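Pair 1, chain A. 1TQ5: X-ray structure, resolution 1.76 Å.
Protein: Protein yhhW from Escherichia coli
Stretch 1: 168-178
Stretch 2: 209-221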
# COMPACT_ATOMS: atom_id res chain seq x y z
N LEU A 168 0.23 -8.37 18.30
CA LEU A 168 0.93 -8.10 19.55
C LEU A 168 2.14 -9.04 19.59
O LEU A 168 2.20 -10.01 18.84
CB LEU A 168 0.02 -8.37 20.74
CG LEU A 168 -1.20 -7.46 20.86
CD1 LEU A 168 -2.14 -7.99 21.93
CD2 LEU A 168 -0.75 -6.04 21.18
N LYS A 169 3.08 -8.74 20.47
CA LYS A 169 4.27 -9.57 20.61
C LYS A 169 3.86 -11.01 20.91
O LYS A 169 2.91 -11.25 21.64
CB LYS A 169 5.16 -9.02 21.73
CG LYS A 169 6.49 -9.73 21.89
CD LYS A 169 7.32 -9.08 22.98
CE LYS A 169 8.69 -9.73 23.10
NZ LYS A 169 9.49 -9.14 24.21
N ASP A 170 4.59 -11.96 20.32
CA ASP A 170 4.32 -13.39 20.51
C ASP A 170 2.99 -13.88 19.94
O ASP A 170 2.59 -15.02 20.18
CB ASP A 170 4.40 -13.75 22.00
CG ASP A 170 5.83 -13.83 22.51
OD1 ASP A 170 6.55 -12.82 22.44
OD2 ASP A 170 6.22 -14.92 22.98
N GLU A 171 2.30 -13.03 19.19
CA GLU A 171 1.03 -13.42 18.59
C GLU A 171 1.31 -14.14 17.27
O GLU A 171 2.39 -13.99 16.70
CB GLU A 171 0.15 -12.19 18.35
CG GLU A 171 -1.14 -12.48 17.59
CD GLU A 171 -2.07 -11.28 17.53
OE1 GLU A 171 -3.13 -11.38 16.88
OE2 GLU A 171 -1.75 -10.23 18.15
N GLN A 172 0.35 -14.92 16.80
CA GLN A 172 0.52 -15.66 15.56
C GLN A 172 -0.81 -15.97 14.88
O GLN A 172 -1.82 -16.22 15.55
CB GLN A 172 1.26 -16.96 15.83
CG GLN A 172 0.64 -17.79 16.95
CD GLN A 172 1.10 -19.22 16.94
OE1 GLN A 172 0.84 -19.97 16.00
NE2 GLN A 172 1.81 -19.62 18.00
N SER A 173 -0.80 -15.96 13.56
CA SER A 173 -1.99 -16.27 12.78
C SER A 173 -1.63 -16.94 11.46
O SER A 173 -0.46 -17.18 11.18
CB SER A 173 -2.80 -15.01 12.52
OG SER A 173 -3.50 -14.61 13.69
N VAL A 174 -2.65 -17.23 10.67
CA VAL A 174 -2.47 -17.89 9.38
C VAL A 174 -3.53 -17.41 8.38
O VAL A 174 -4.67 -17.17 8.76
CB VAL A 174 -2.61 -19.43 9.51
CG1 VAL A 174 -2.43 -20.09 8.15
CG2 VAL A 174 -1.59 -19.97 10.50
N HIS A 175 -3.12 -17.28 7.12
CA HIS A 175 -4.03 -16.87 6.05
C HIS A 175 -3.94 -17.94 4.96
O HIS A 175 -2.85 -18.20 4.44
CB HIS A 175 -3.61 -15.51 5.48
CG HIS A 175 -4.56 -14.96 4.47
ND1 HIS A 175 -4.21 -13.98 3.56
CD2 HIS A 175 -5.86 -15.24 4.22
CE1 HIS A 175 -5.24 -13.69 2.80
NE2 HIS A 175 -6.26 -14.44 3.18
N GLN A 176 -5.07 -18.54 4.62
CA GLN A 176 -5.12 -19.60 3.62
C GLN A 176 -4.47 -19.27 2.28
O GLN A 176 -3.24 -19.28 2.17
CB GLN A 176 -6.57 -20.04 3.39
CG GLN A 176 -7.24 -20.62 4.64
CD GLN A 176 -6.60 -21.92 5.11
OE1 GLN A 176 -5.39 -21.99 5.33
NE2 GLN A 176 -7.42 -22.96 5.27
N ILE A 177 -5.29 -18.99 1.26
CA ILE A 177 -4.82 -18.67 -0.09
C ILE A 177 -4.77 -19.93 -0.94
O ILE A 177 -4.09 -20.90 -0.59
CB ILE A 177 -3.42 -18.03 -0.09
CG1 ILE A 177 -3.43 -16.77 0.78
CG2 ILE A 177 -2.99 -17.67 -1.51
CD1 ILE A 177 -2.06 -16.35 1.22
N ALA A 178 -5.46 -19.92 -2.07
CA ALA A 178 -5.49 -21.08 -2.96
C ALA A 178 -4.97 -20.77 -4.35
O ALA A 178 -4.43 -19.69 -4.61
CB ALA A 178 -6.92 -21.62 -3.04
N ASP A 209 3.04 -19.82 -4.72
CA ASP A 209 3.20 -21.27 -4.77
C ASP A 209 3.09 -21.85 -3.36
O ASP A 209 3.61 -22.93 -3.08
CB ASP A 209 4.55 -21.66 -5.39
CG ASP A 209 4.54 -21.58 -6.90
OD1 ASP A 209 3.44 -21.45 -7.49
OD2 ASP A 209 5.63 -21.67 -7.51
N GLU A 210 2.40 -21.12 -2.49
CA GLU A 210 2.18 -21.55 -1.12
C GLU A 210 0.68 -21.55 -0.87
O GLU A 210 -0.07 -20.83 -1.54
CB GLU A 210 2.88 -20.60 -0.14
CG GLU A 210 2.73 -21.01 1.32
CD GLU A 210 3.23 -22.42 1.57
OE1 GLU A 210 4.43 -22.68 1.32
OE2 GLU A 210 2.43 -23.27 2.02
N GLN A 211 0.23 -22.35 0.09
CA GLN A 211 -1.20 -22.43 0.40
C GLN A 211 -1.56 -21.80 1.74
O GLN A 211 -2.73 -21.64 2.06
CB GLN A 211 -1.65 -23.90 0.38
CG GLN A 211 -0.87 -24.82 1.32
CD GLN A 211 -1.23 -26.28 1.13
OE1 GLN A 211 -2.39 -26.67 1.27
NE2 GLN A 211 -0.23 -27.10 0.81
N ALA A 212 -0.54 -21.42 2.52
CA ALA A 212 -0.78 -20.80 3.82
C ALA A 212 0.33 -19.84 4.22
O ALA A 212 1.51 -20.11 4.01
CB ALA A 212 -0.94 -21.88 4.88
N ILE A 213 -0.06 -18.72 4.81
CA ILE A 213 0.90 -17.72 5.27
C ILE A 213 0.88 -17.76 6.79
O ILE A 213 -0.16 -17.51 7.41
CB ILE A 213 0.50 -16.30 4.80
CG1 ILE A 213 0.51 -16.23 3.27
CG2 ILE A 213 1.44 -15.27 5.39
CD1 ILE A 213 1.85 -16.48 2.63
N SER A 214 2.01 -18.11 7.38
CA SER A 214 2.14 -18.19 8.84
C SER A 214 2.90 -16.96 9.29
O SER A 214 4.00 -16.69 8.82
CB SER A 214 2.90 -19.44 9.27
OG SER A 214 2.20 -20.62 8.90
N ILE A 215 2.32 -16.23 10.22
CA ILE A 215 2.94 -15.02 10.72
C ILE A 215 3.11 -15.06 12.23
O ILE A 215 2.18 -15.40 12.96
CB ILE A 215 2.09 -13.80 10.30
CG1 ILE A 215 2.82 -12.50 10.64
CG2 ILE A 215 0.74 -13.85 11.00
CD1 ILE A 215 2.08 -11.26 10.13
N HIS A 216 4.31 -14.73 12.69
CA HIS A 216 4.62 -14.68 14.11
C HIS A 216 5.22 -13.31 14.39
O HIS A 216 6.14 -12.87 13.71
CB HIS A 216 5.61 -15.78 14.49
CG HIS A 216 6.05 -15.73 15.92
ND1 HIS A 216 7.02 -14.86 16.37
CD2 HIS A 216 5.61 -16.41 17.01
CE1 HIS A 216 7.16 -15.00 17.68
NE2 HIS A 216 6.31 -15.94 18.09
N ALA A 217 4.69 -12.61 15.40
CA ALA A 217 5.19 -11.28 15.74
C ALA A 217 6.24 -11.34 16.85
O ALA A 217 5.96 -11.77 17.96
CB ALA A 217 4.04 -10.39 16.17
N ASP A 218 7.46 -10.90 16.52
CA ASP A 218 8.55 -10.91 17.48
C ASP A 218 8.45 -9.69 18.41
O ASP A 218 9.08 -9.64 19.47
CB ASP A 218 9.89 -10.91 16.74
CG ASP A 218 9.97 -12.00 15.68
OD1 ASP A 218 9.75 -13.18 16.02
OD2 ASP A 218 10.26 -11.67 14.51
N SER A 219 7.63 -8.73 17.99
CA SER A 219 7.37 -7.52 18.76
C SER A 219 6.03 -7.01 18.23
O SER A 219 5.56 -7.49 17.20
CB SER A 219 8.47 -6.47 18.53
OG SER A 219 8.60 -6.14 17.16
N ASP A 220 5.39 -6.07 18.92
CA ASP A 220 4.12 -5.55 18.44
C ASP A 220 4.38 -5.08 17.02
O ASP A 220 5.32 -4.34 16.77
CB ASP A 220 3.65 -4.36 19.29
CG ASP A 220 3.49 -4.71 20.76
OD1 ASP A 220 2.86 -5.75 21.05
OD2 ASP A 220 4.01 -3.96 21.61
N SER A 221 3.54 -5.51 16.08
CA SER A 221 3.75 -5.14 14.70
C SER A 221 2.46 -4.86 13.96
O SER A 221 1.36 -5.01 14.49
CB SER A 221 4.49 -6.26 13.97
OG SER A 221 5.66 -6.66 14.68
O HOH W 1 4.86 -17.01 20.08
O HOH W 2 7.05 -16.14 20.87
O HOH W 3 -4.65 -23.34 2.88

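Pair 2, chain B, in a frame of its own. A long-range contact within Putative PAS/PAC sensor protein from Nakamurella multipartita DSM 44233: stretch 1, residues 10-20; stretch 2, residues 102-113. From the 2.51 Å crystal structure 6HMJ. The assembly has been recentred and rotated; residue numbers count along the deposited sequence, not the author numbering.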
# COMPACT_ATOMS: atom_id res chain seq x y z
N ALA B 10 9.89 -34.72 25.03
CA ALA B 10 11.09 -35.54 25.13
C ALA B 10 10.74 -36.95 25.59
O ALA B 10 10.39 -37.16 26.75
CB ALA B 10 12.09 -34.90 26.08
N SER B 11 10.85 -37.92 24.68
CA SER B 11 10.56 -39.32 24.98
C SER B 11 11.89 -40.07 25.06
O SER B 11 12.58 -40.23 24.05
CB SER B 11 9.65 -39.93 23.92
OG SER B 11 9.31 -41.27 24.25
N PHE B 12 12.24 -40.53 26.26
CA PHE B 12 13.52 -41.18 26.48
C PHE B 12 13.36 -42.25 27.54
O PHE B 12 12.42 -42.23 28.34
CB PHE B 12 14.59 -40.17 26.90
CG PHE B 12 14.32 -39.53 28.23
CD1 PHE B 12 13.50 -38.42 28.33
CD2 PHE B 12 14.90 -40.04 29.38
CE1 PHE B 12 13.26 -37.83 29.55
CE2 PHE B 12 14.66 -39.45 30.61
CZ PHE B 12 13.84 -38.35 30.69
N GLY B 13 14.30 -43.19 27.54
CA GLY B 13 14.35 -44.22 28.56
C GLY B 13 15.78 -44.46 28.99
O GLY B 13 16.73 -44.08 28.30
N SER B 14 15.92 -45.10 30.14
CA SER B 14 17.23 -45.28 30.76
C SER B 14 17.43 -46.74 31.14
O SER B 14 16.48 -47.51 31.27
CB SER B 14 17.37 -44.40 32.01
OG SER B 14 16.33 -44.66 32.94
N PHE B 15 18.70 -47.10 31.32
CA PHE B 15 19.05 -48.40 31.87
C PHE B 15 20.34 -48.28 32.67
O PHE B 15 21.10 -47.32 32.50
CB PHE B 15 19.20 -49.48 30.78
CG PHE B 15 20.36 -49.24 29.83
CD1 PHE B 15 21.67 -49.43 30.24
CD2 PHE B 15 20.12 -48.87 28.51
CE1 PHE B 15 22.72 -49.23 29.37
CE2 PHE B 15 21.18 -48.67 27.64
CZ PHE B 15 22.48 -48.85 28.06
N VAL B 16 20.56 -49.26 33.53
CA VAL B 16 21.80 -49.38 34.28
C VAL B 16 22.32 -50.80 34.10
O VAL B 16 21.55 -51.76 34.20
CB VAL B 16 21.62 -49.06 35.78
CG1 VAL B 16 22.96 -49.08 36.50
CG2 VAL B 16 20.95 -47.70 35.95
N LEU B 17 23.61 -50.92 33.83
CA LEU B 17 24.23 -52.21 33.51
C LEU B 17 25.38 -52.43 34.48
O LEU B 17 26.37 -51.69 34.44
CB LEU B 17 24.71 -52.25 32.06
CG LEU B 17 25.33 -53.57 31.59
CD1 LEU B 17 24.27 -54.66 31.52
CD2 LEU B 17 26.00 -53.38 30.24
N ASP B 18 25.25 -53.44 35.34
CA ASP B 18 26.31 -53.76 36.28
C ASP B 18 27.49 -54.38 35.55
O ASP B 18 27.32 -55.28 34.72
CB ASP B 18 25.78 -54.70 37.36
CG ASP B 18 24.68 -54.08 38.20
OD1 ASP B 18 24.40 -52.87 38.01
OD2 ASP B 18 24.10 -54.78 39.05
N ALA B 19 28.69 -53.90 35.87
CA ALA B 19 29.88 -54.33 35.15
C ALA B 19 30.14 -55.82 35.33
O ALA B 19 30.13 -56.59 34.35
CB ALA B 19 31.09 -53.51 35.62
N GLY B 20 30.35 -56.26 36.57
CA GLY B 20 30.76 -57.63 36.80
C GLY B 20 29.70 -58.65 36.43
O GLY B 20 30.02 -59.69 35.83
N ARG B 102 37.02 -48.09 39.79
CA ARG B 102 36.74 -48.66 38.48
C ARG B 102 35.28 -48.42 38.08
O ARG B 102 34.55 -47.72 38.78
CB ARG B 102 37.04 -50.16 38.47
N VAL B 103 34.87 -49.00 36.96
CA VAL B 103 33.50 -48.86 36.49
C VAL B 103 32.63 -49.86 37.24
O VAL B 103 32.81 -51.08 37.13
CB VAL B 103 33.39 -49.07 34.97
CG1 VAL B 103 33.82 -50.48 34.57
CG2 VAL B 103 31.97 -48.78 34.50
N ARG B 104 31.70 -49.35 38.03
CA ARG B 104 30.79 -50.21 38.79
C ARG B 104 29.60 -50.59 37.91
O ARG B 104 29.15 -51.74 37.93
CB ARG B 104 30.40 -49.49 40.08
CG ARG B 104 29.73 -50.33 41.15
CD ARG B 104 29.73 -49.50 42.42
NE ARG B 104 29.11 -50.13 43.58
CZ ARG B 104 29.08 -49.56 44.78
NH1 ARG B 104 29.63 -48.37 44.97
NH2 ARG B 104 28.51 -50.19 45.81
N ALA B 105 29.09 -49.63 37.14
CA ALA B 105 27.98 -49.86 36.22
C ALA B 105 27.98 -48.71 35.22
O ALA B 105 28.65 -47.69 35.42
CB ALA B 105 26.64 -49.96 36.96
N VAL B 106 27.22 -48.88 34.15
CA VAL B 106 27.05 -47.85 33.13
C VAL B 106 25.58 -47.47 33.07
O VAL B 106 24.71 -48.34 32.92
CB VAL B 106 27.55 -48.32 31.74
CG1 VAL B 106 27.05 -47.37 30.65
CG2 VAL B 106 29.06 -48.37 31.72
N THR B 107 25.31 -46.17 33.18
CA THR B 107 23.96 -45.65 33.01
C THR B 107 23.78 -45.23 31.56
O THR B 107 24.59 -44.46 31.02
CB THR B 107 23.71 -44.46 33.94
OG1 THR B 107 24.04 -44.82 35.28
CG2 THR B 107 22.25 -44.04 33.88
N GLY B 108 22.73 -45.74 30.93
CA GLY B 108 22.41 -45.41 29.55
C GLY B 108 21.12 -44.62 29.49
O GLY B 108 20.21 -44.82 30.30
N VAL B 109 21.04 -43.70 28.53
CA VAL B 109 19.85 -42.92 28.28
C VAL B 109 19.60 -42.98 26.78
O VAL B 109 20.38 -42.44 25.99
CB VAL B 109 19.99 -41.46 28.75
CG1 VAL B 109 18.73 -40.67 28.41
CG2 VAL B 109 20.28 -41.41 30.24
N ILE B 110 18.51 -43.63 26.38
CA ILE B 110 18.13 -43.76 24.98
C ILE B 110 17.03 -42.74 24.71
O ILE B 110 15.96 -42.79 25.34
CB ILE B 110 17.67 -45.18 24.65
CG1 ILE B 110 18.74 -46.19 25.08
CG2 ILE B 110 17.37 -45.31 23.15
CD1 ILE B 110 18.38 -47.63 24.81
N THR B 111 17.28 -41.82 23.79
CA THR B 111 16.38 -40.72 23.50
C THR B 111 15.84 -40.86 22.09
O THR B 111 16.60 -41.14 21.15
CB THR B 111 17.08 -39.37 23.67
OG1 THR B 111 17.76 -39.33 24.93
CG2 THR B 111 16.07 -38.23 23.61
N ASP B 112 14.53 -40.67 21.94
CA ASP B 112 13.88 -40.68 20.64
C ASP B 112 13.84 -39.24 20.13
O ASP B 112 13.13 -38.40 20.68
CB ASP B 112 12.48 -41.27 20.74
CG ASP B 112 11.74 -41.26 19.41
OD1 ASP B 112 12.31 -40.81 18.40
OD2 ASP B 112 10.57 -41.71 19.38
N LEU B 113 14.59 -38.96 19.07
CA LEU B 113 14.69 -37.62 18.51
C LEU B 113 13.62 -37.34 17.47
O LEU B 113 13.70 -36.33 16.77
CB LEU B 113 16.08 -37.41 17.90
CG LEU B 113 17.27 -37.60 18.84
CD1 LEU B 113 18.58 -37.52 18.08
CD2 LEU B 113 17.24 -36.57 19.96

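Both pairs are two-stranded antiparallel ladders. The strand axes run at 163° in pair 1 and 162° in pair 2, and 14 central residues superpose with an RMSD of 0.6 Å. The register is the same: Ser A173 faces Ile A215 as Phe B15 faces Gly B108, each a hydrogen-bonded pair. In pair 1, Ser A173 N donates to Ile A215 O and Ile A215 N to Ser A173 O, both at 3.1 Å; in pair 2, Phe B15 N reaches Gly B108 O at 2.9 Å and Gly B108 N reaches Phe B15 O at 2.8 Å. The next such pair, His A175 with Ile A213, matches Leu B17 with Val B106.

This central pair shows most clearly how one backbone accepts different side chains. In pair 1 the bulk sits on the second strand: Ile A215 is the large residue, and the small Ser A173 lies across from it, CB to Ile A215 CG2 at 4.0 Å. Pair 2 puts the bulk on the first strand. The Phe B15 ring lies over Gly B108, whose CA is 3.8 Å from the ring centroid, a CH-pi contact. Glycine suits the place because a CB there would come within 2.3 Å of Phe B15 CZ. The ring edge then meets Ile B110, with Phe B15 CE2 4.1 Å from Ile B110 CD1.

On the other face, Val A174 and Val B16 match almost exactly, their side-chain centres 0.4 Å apart. Each packs against an equivalent alanine: Val A174 CG1 lies 4.0 Å from Ala A212 CB, and Val B16 CG1 3.8 Å from Ala B105 CB. A branched valine can lay one methyl against the neighbouring alanine methyl while staying short enough for an open face. The matching Ser A214 and Thr B107 add small polar groups.

Beyond the strand in pair 1, Asp A170 of the turn matches Phe B12, and His A216 matches Val B109; of these, His A216, Phe B12 and Val B109 lie on the valine face. In pair 1 one water links the backbone to the ring, its O 3.0 Å from Asp A170 O and 2.7 Å from His A216 NE2. A second serves the aspartate side chain, its O 2.6 Å from Asp A170 OD2, a weak bond, and 2.9 Å from His A216 NE2. Pair 2 makes a direct apolar contact, Phe B12 CD2 to Val B109 CG1 at 4.0 Å, as suits two apolar side chains.

At the opposite end, Ile A177 matches Ala B19. The longer isoleucine reaches back along the ladder, its CD1 3.3 Å from Ile A213 CG1. Alanine packs locally, its CB 4.2 Å from Val B103 CG1, while Ala B19 N donates to Arg B104 O at 3.0 Å.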